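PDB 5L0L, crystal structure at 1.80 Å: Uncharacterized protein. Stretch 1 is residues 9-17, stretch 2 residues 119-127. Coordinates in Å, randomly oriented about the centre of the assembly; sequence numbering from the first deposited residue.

Stretch 1 9-17: EYSPGHWSI
Stretch 2 119-127: GSEEEPSML

Two loop segments of one chain, neither with regular helix or strand, meet through side chains of 9-17 that reach backbone carbonyls of 119-127. Y10 (chi1 -57°, m; chi2 86°) donates from OH to S120 O at 2.8 Å, the acceptor lying at the ring edge near its plane. H14 (chi1 -171°, t; chi2 -101°) donates from NE2 to E122 O at 3.0 Å, with an N-H...O angle of 143°. The other imidazole nitrogen, H14 ND1, is 2.6 Å from S16 OG in a hydrogen bond that either could donate; with S16 at chi1 65° (p), this contact helps to fix the ring's orientation.

Both backbones fold back locally. A type I turn runs from S11 to H14 (P12 -64/-28, G13 -83/-3), closed by H14 N to S11 O at 3.1 Å; I17 N then reaches H14 O at 2.9 Å. In the second stretch, S120 N bonds E123 O at 3.0 Å, and E123 N bonds S120 OG at 3.0 Å and, weakly, S120 O at 3.3 Å. E121 (-61/-40) and E122 (-79/-28) span this loop with CA-to-CB bonds pointing away, while their carbonyls face Y10 and H14: E121 O is 3.5 Å from Y10 CE2.

In register, the CA atoms of Y10 and E121 lie 8.0 Å apart and those of S16 and P124 7.4 Å. P124 (-68/153, C-gamma endo) points into the contact. Its CB sits over one face of the Y10 ring, 3.9 Å from the centroid and 27° off the normal; its CD lies 3.5 Å from H14 CE1, and its CG 3.6 Å from S16 CB. Farther out, W15 (chi1 59°, p; chi2 -96°) starts sideways but brings CZ3 to 3.7 Å from CE of selenomethionine M126 (chi1 -61°, m; chi2 172°, t), while E123 CG approaches the indole edge, 3.9 Å from W15 CH2.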

ATOM      1  N   GLU A   9     -11.557  23.811  10.883  1.00 50.44           N
ATOM      2  CA  GLU A   9     -11.547  23.487  12.314  1.00 51.77           C
ATOM      3  C   GLU A   9     -12.563  22.358  12.558  1.00 50.08           C
ATOM      4  O   GLU A   9     -13.755  22.542  12.313  1.00 49.77           O
ATOM      5  CB  GLU A   9     -11.910  24.758  13.106  1.00 56.29           C
ATOM      6  CG  GLU A   9     -12.460  24.575  14.519  1.00 59.01           C
ATOM      7  CD  GLU A   9     -11.374  24.391  15.562  1.00 62.75           C
ATOM      8  OE1 GLU A   9     -10.534  23.473  15.388  1.00 63.91           O
ATOM      9  OE2 GLU A   9     -11.376  25.158  16.558  1.00 64.39           O
ATOM     10  N   TYR A  10     -12.088  21.195  13.014  1.00 48.68           N
ATOM     11  CA  TYR A  10     -12.954  20.036  13.295  1.00 48.77           C
ATOM     12  C   TYR A  10     -13.234  19.953  14.802  1.00 51.76           C
ATOM     13  O   TYR A  10     -12.341  20.204  15.614  1.00 51.98           O
ATOM     14  CB  TYR A  10     -12.290  18.728  12.795  1.00 47.01           C
ATOM     15  CG  TYR A  10     -11.934  18.738  11.306  1.00 43.96           C
ATOM     16  CD1 TYR A  10     -10.711  19.266  10.863  1.00 42.18           C
ATOM     17  CD2 TYR A  10     -12.831  18.245  10.340  1.00 42.70           C
ATOM     18  CE1 TYR A  10     -10.392  19.295   9.510  1.00 39.83           C
ATOM     19  CE2 TYR A  10     -12.515  18.266   8.979  1.00 41.07           C
ATOM     20  CZ  TYR A  10     -11.299  18.793   8.574  1.00 39.40           C
ATOM     21  OH  TYR A  10     -10.977  18.825   7.245  1.00 37.47           O
ATOM     22  N   SER A  11     -14.467  19.607  15.183  1.00 55.44           N
ATOM     23  CA  SER A  11     -14.815  19.428  16.611  1.00 58.63           C
ATOM     24  C   SER A  11     -13.960  18.356  17.283  1.00 59.78           C
ATOM     25  O   SER A  11     -13.565  17.394  16.622  1.00 59.50           O
ATOM     26  CB  SER A  11     -16.284  19.025  16.778  1.00 61.17           C
ATOM     27  OG  SER A  11     -17.139  20.057  16.343  1.00 62.60           O
ATOM     28  N   PRO A  12     -13.698  18.490  18.601  1.00 62.54           N
ATOM     29  CA  PRO A  12     -12.941  17.428  19.300  1.00 63.89           C
ATOM     30  C   PRO A  12     -13.678  16.065  19.341  1.00 65.71           C
ATOM     31  O   PRO A  12     -13.023  15.011  19.375  1.00 66.63           O
ATOM     32  CB  PRO A  12     -12.722  18.007  20.707  1.00 66.04           C
ATOM     33  CG  PRO A  12     -13.794  19.036  20.888  1.00 64.25           C
ATOM     34  CD  PRO A  12     -14.130  19.565  19.520  1.00 62.98           C
ATOM     35  N   GLY A  13     -15.017  16.102  19.312  1.00 62.14           N
ATOM     36  CA  GLY A  13     -15.858  14.893  19.198  1.00 59.63           C
ATOM     37  C   GLY A  13     -16.089  14.330  17.790  1.00 57.65           C
ATOM     38  O   GLY A  13     -16.751  13.303  17.636  1.00 55.94           O
ATOM     39  N   HIS A  14     -15.574  15.000  16.760  1.00 55.71           N
ATOM     40  CA  HIS A  14     -15.542  14.436  15.411  1.00 53.78           C
ATOM     41  C   HIS A  14     -14.755  13.105  15.466  1.00 49.30           C
ATOM     42  O   HIS A  14     -13.706  13.019  16.120  1.00 46.81           O
ATOM     43  CB  HIS A  14     -14.885  15.435  14.443  1.00 54.67           C
ATOM     44  CG  HIS A  14     -14.982  15.049  13.001  1.00 54.90           C
ATOM     45  ND1 HIS A  14     -13.936  14.468  12.314  1.00 52.63           N
ATOM     46  CD2 HIS A  14     -15.990  15.182  12.106  1.00 56.79           C
ATOM     47  CE1 HIS A  14     -14.302  14.240  11.066  1.00 52.22           C
ATOM     48  NE2 HIS A  14     -15.540  14.675  10.910  1.00 54.86           N
ATOM     49  N   TRP A  15     -15.289  12.079  14.807  1.00 47.39           N
ATOM     50  CA  TRP A  15     -14.715  10.714  14.823  1.00 45.66           C
ATOM     51  C   TRP A  15     -13.205  10.639  14.477  1.00 43.24           C
ATOM     52  O   TRP A  15     -12.500   9.735  14.920  1.00 42.28           O
ATOM     53  CB  TRP A  15     -15.535   9.762  13.909  1.00 47.62           C
ATOM     54  CG  TRP A  15     -15.602  10.194  12.483  1.00 48.66           C
ATOM     55  CD1 TRP A  15     -16.608  10.908  11.885  1.00 51.32           C
ATOM     56  CD2 TRP A  15     -14.610   9.963  11.464  1.00 48.12           C
ATOM     57  NE1 TRP A  15     -16.301  11.137  10.558  1.00 52.01           N
ATOM     58  CE2 TRP A  15     -15.085  10.567  10.271  1.00 49.22           C
ATOM     59  CE3 TRP A  15     -13.367   9.304  11.445  1.00 47.12           C
ATOM     60  CZ2 TRP A  15     -14.360  10.535   9.068  1.00 48.64           C
ATOM     61  CZ3 TRP A  15     -12.640   9.265  10.247  1.00 47.35           C
ATOM     62  CH2 TRP A  15     -13.145   9.882   9.071  1.00 47.75           C
ATOM     63  N   SER A  16     -12.723  11.580  13.661  1.00 41.47           N
ATOM     64  CA  SER A  16     -11.293  11.681  13.306  1.00 39.74           C
ATOM     65  C   SER A  16     -10.364  11.970  14.502  1.00 38.55           C
ATOM     66  O   SER A  16      -9.180  11.625  14.466  1.00 37.41           O
ATOM     67  CB  SER A  16     -11.096  12.775  12.244  1.00 40.34           C
ATOM     68  OG  SER A  16     -11.427  14.048  12.795  1.00 41.34           O
ATOM     69  N   ILE A  17     -10.897  12.627  15.530  1.00 39.06           N
ATOM     70  CA  ILE A  17     -10.131  12.955  16.725  1.00 40.34           C
ATOM     71  C   ILE A  17     -10.495  11.962  17.822  1.00 39.42           C
ATOM     72  O   ILE A  17      -9.599  11.355  18.414  1.00 38.68           O
ATOM     73  CB  ILE A  17     -10.349  14.438  17.158  1.00 43.24           C
ATOM     74  CG1 ILE A  17      -9.855  15.381  16.035  1.00 44.06           C
ATOM     75  CG2 ILE A  17      -9.648  14.733  18.496  1.00 44.72           C
ATOM     76  CD1 ILE A  17     -10.067  16.861  16.285  1.00 47.25           C
ATOM     77  N   GLY A 119      -8.577  17.445   1.734  1.00 25.58           N
ATOM     78  CA  GLY A 119      -9.380  17.690   2.906  1.00 26.84           C
ATOM     79  C   GLY A 119     -10.782  18.087   2.525  1.00 28.18           C
ATOM     80  O   GLY A 119     -10.992  18.705   1.485  1.00 28.34           O
ATOM     81  N   SER A 120     -11.742  17.706   3.359  1.00 29.72           N
ATOM     82  CA  SER A 120     -13.138  18.129   3.213  1.00 32.38           C
ATOM     83  C   SER A 120     -13.700  18.475   4.589  1.00 35.25           C
ATOM     84  O   SER A 120     -13.129  18.113   5.616  1.00 33.93           O
ATOM     85  CB  SER A 120     -14.015  17.037   2.576  1.00 32.86           C
ATOM     86  OG  SER A 120     -14.219  15.935   3.455  1.00 33.25           O
ATOM     87  N   GLU A 121     -14.845  19.149   4.570  1.00 40.66           N
ATOM     88  CA  GLU A 121     -15.565  19.568   5.779  1.00 45.43           C
ATOM     89  C   GLU A 121     -15.970  18.337   6.601  1.00 45.32           C
ATOM     90  O   GLU A 121     -15.863  18.350   7.827  1.00 46.03           O
ATOM     91  CB  GLU A 121     -16.835  20.366   5.419  1.00 51.37           C
ATOM     92  CG  GLU A 121     -16.680  21.553   4.458  1.00 55.43           C
ATOM     93  CD  GLU A 121     -16.367  22.870   5.152  1.00 60.48           C
ATOM     94  OE1 GLU A 121     -17.295  23.504   5.711  1.00 64.98           O
ATOM     95  OE2 GLU A 121     -15.190  23.293   5.104  1.00 64.15           O
ATOM     96  N   GLU A 122     -16.395  17.270   5.908  1.00 45.19           N
ATOM     97  CA  GLU A 122     -16.855  16.016   6.554  1.00 45.25           C
ATOM     98  C   GLU A 122     -15.717  15.116   7.018  1.00 40.90           C
ATOM     99  O   GLU A 122     -15.875  14.353   7.963  1.00 40.60           O
ATOM    100  CB  GLU A 122     -17.734  15.185   5.606  1.00 49.64           C
ATOM    101  CG  GLU A 122     -18.875  15.943   4.933  1.00 54.71           C
ATOM    102  CD  GLU A 122     -18.560  16.319   3.491  1.00 57.22           C
ATOM    103  OE1 GLU A 122     -19.035  15.584   2.586  1.00 61.92           O
ATOM    104  OE2 GLU A 122     -17.834  17.328   3.259  1.00 56.65           O
ATOM    105  N   GLU A 123     -14.572  15.192   6.342  1.00 36.79           N
ATOM    106  CA  GLU A 123     -13.481  14.273   6.611  1.00 34.58           C
ATOM    107  C   GLU A 123     -12.118  14.965   6.403  1.00 31.16           C
ATOM    108  O   GLU A 123     -11.789  15.363   5.275  1.00 30.42           O
ATOM    109  CB  GLU A 123     -13.656  13.064   5.671  1.00 36.22           C
ATOM    110  CG  GLU A 123     -12.593  11.985   5.792  1.00 37.67           C
ATOM    111  CD  GLU A 123     -12.950  10.713   5.033  1.00 39.88           C
ATOM    112  OE1 GLU A 123     -14.139  10.515   4.663  1.00 43.45           O
ATOM    113  OE2 GLU A 123     -12.036   9.901   4.804  1.00 40.20           O
ATOM    114  N   PRO A 124     -11.321  15.108   7.471  1.00 28.69           N
ATOM    115  CA  PRO A 124      -9.977  15.648   7.235  1.00 27.16           C
ATOM    116  C   PRO A 124      -9.149  14.647   6.435  1.00 25.23           C
ATOM    117  O   PRO A 124      -9.424  13.435   6.492  1.00 25.05           O
ATOM    118  CB  PRO A 124      -9.399  15.808   8.633  1.00 28.43           C
ATOM    119  CG  PRO A 124     -10.171  14.861   9.489  1.00 29.05           C
ATOM    120  CD  PRO A 124     -11.553  14.805   8.895  1.00 29.06           C
ATOM    121  N   SER A 125      -8.175  15.150   5.681  1.00 25.04           N
ATOM    122  CA  SER A 125      -7.152  14.312   5.113  1.00 23.77           C
ATOM    123  C   SER A 125      -6.161  13.964   6.229  1.00 22.83           C
ATOM    124  O   SER A 125      -5.607  14.860   6.886  1.00 22.67           O
ATOM    125  CB  SER A 125      -6.464  15.008   3.942  1.00 23.92           C
ATOM    126  OG  SER A 125      -5.322  14.290   3.500  1.00 23.40           O
HETATM  127  N   MSE A 126      -5.988  12.660   6.456  1.00 21.58           N
HETATM  128  CA  MSE A 126      -5.066  12.123   7.451  1.00 21.15           C
HETATM  129  C   MSE A 126      -4.121  11.195   6.754  1.00 20.30           C
HETATM  130  O   MSE A 126      -4.484  10.578   5.729  1.00 20.10           O
HETATM  131  CB  MSE A 126      -5.836  11.299   8.478  1.00 21.45           C
HETATM  132  CG  MSE A 126      -6.862  12.097   9.236  1.00 22.20           C
HETATM  133 SE   MSE A 126      -7.892  10.775  10.314  0.75 22.06          SE
HETATM  134  CE  MSE A 126      -9.417  10.714   9.119  1.00 23.09           C
ATOM    135  N   LEU A 127      -2.905  11.058   7.255  1.00 19.55           N
ATOM    136  CA  LEU A 127      -1.978  10.053   6.706  1.00 18.95           C
ATOM    137  C   LEU A 127      -2.435   8.682   7.228  1.00 18.10           C
ATOM    138  O   LEU A 127      -2.441   8.441   8.416  1.00 17.68           O
ATOM    139  CB  LEU A 127      -0.549  10.326   7.129  1.00 19.49           C
ATOM    140  CG  LEU A 127       0.525   9.323   6.698  1.00 19.58           C
ATOM    141  CD1 LEU A 127       0.644   9.249   5.194  1.00 19.56           C
ATOM    142  CD2 LEU A 127       1.848   9.679   7.363  1.00 20.23           C
TER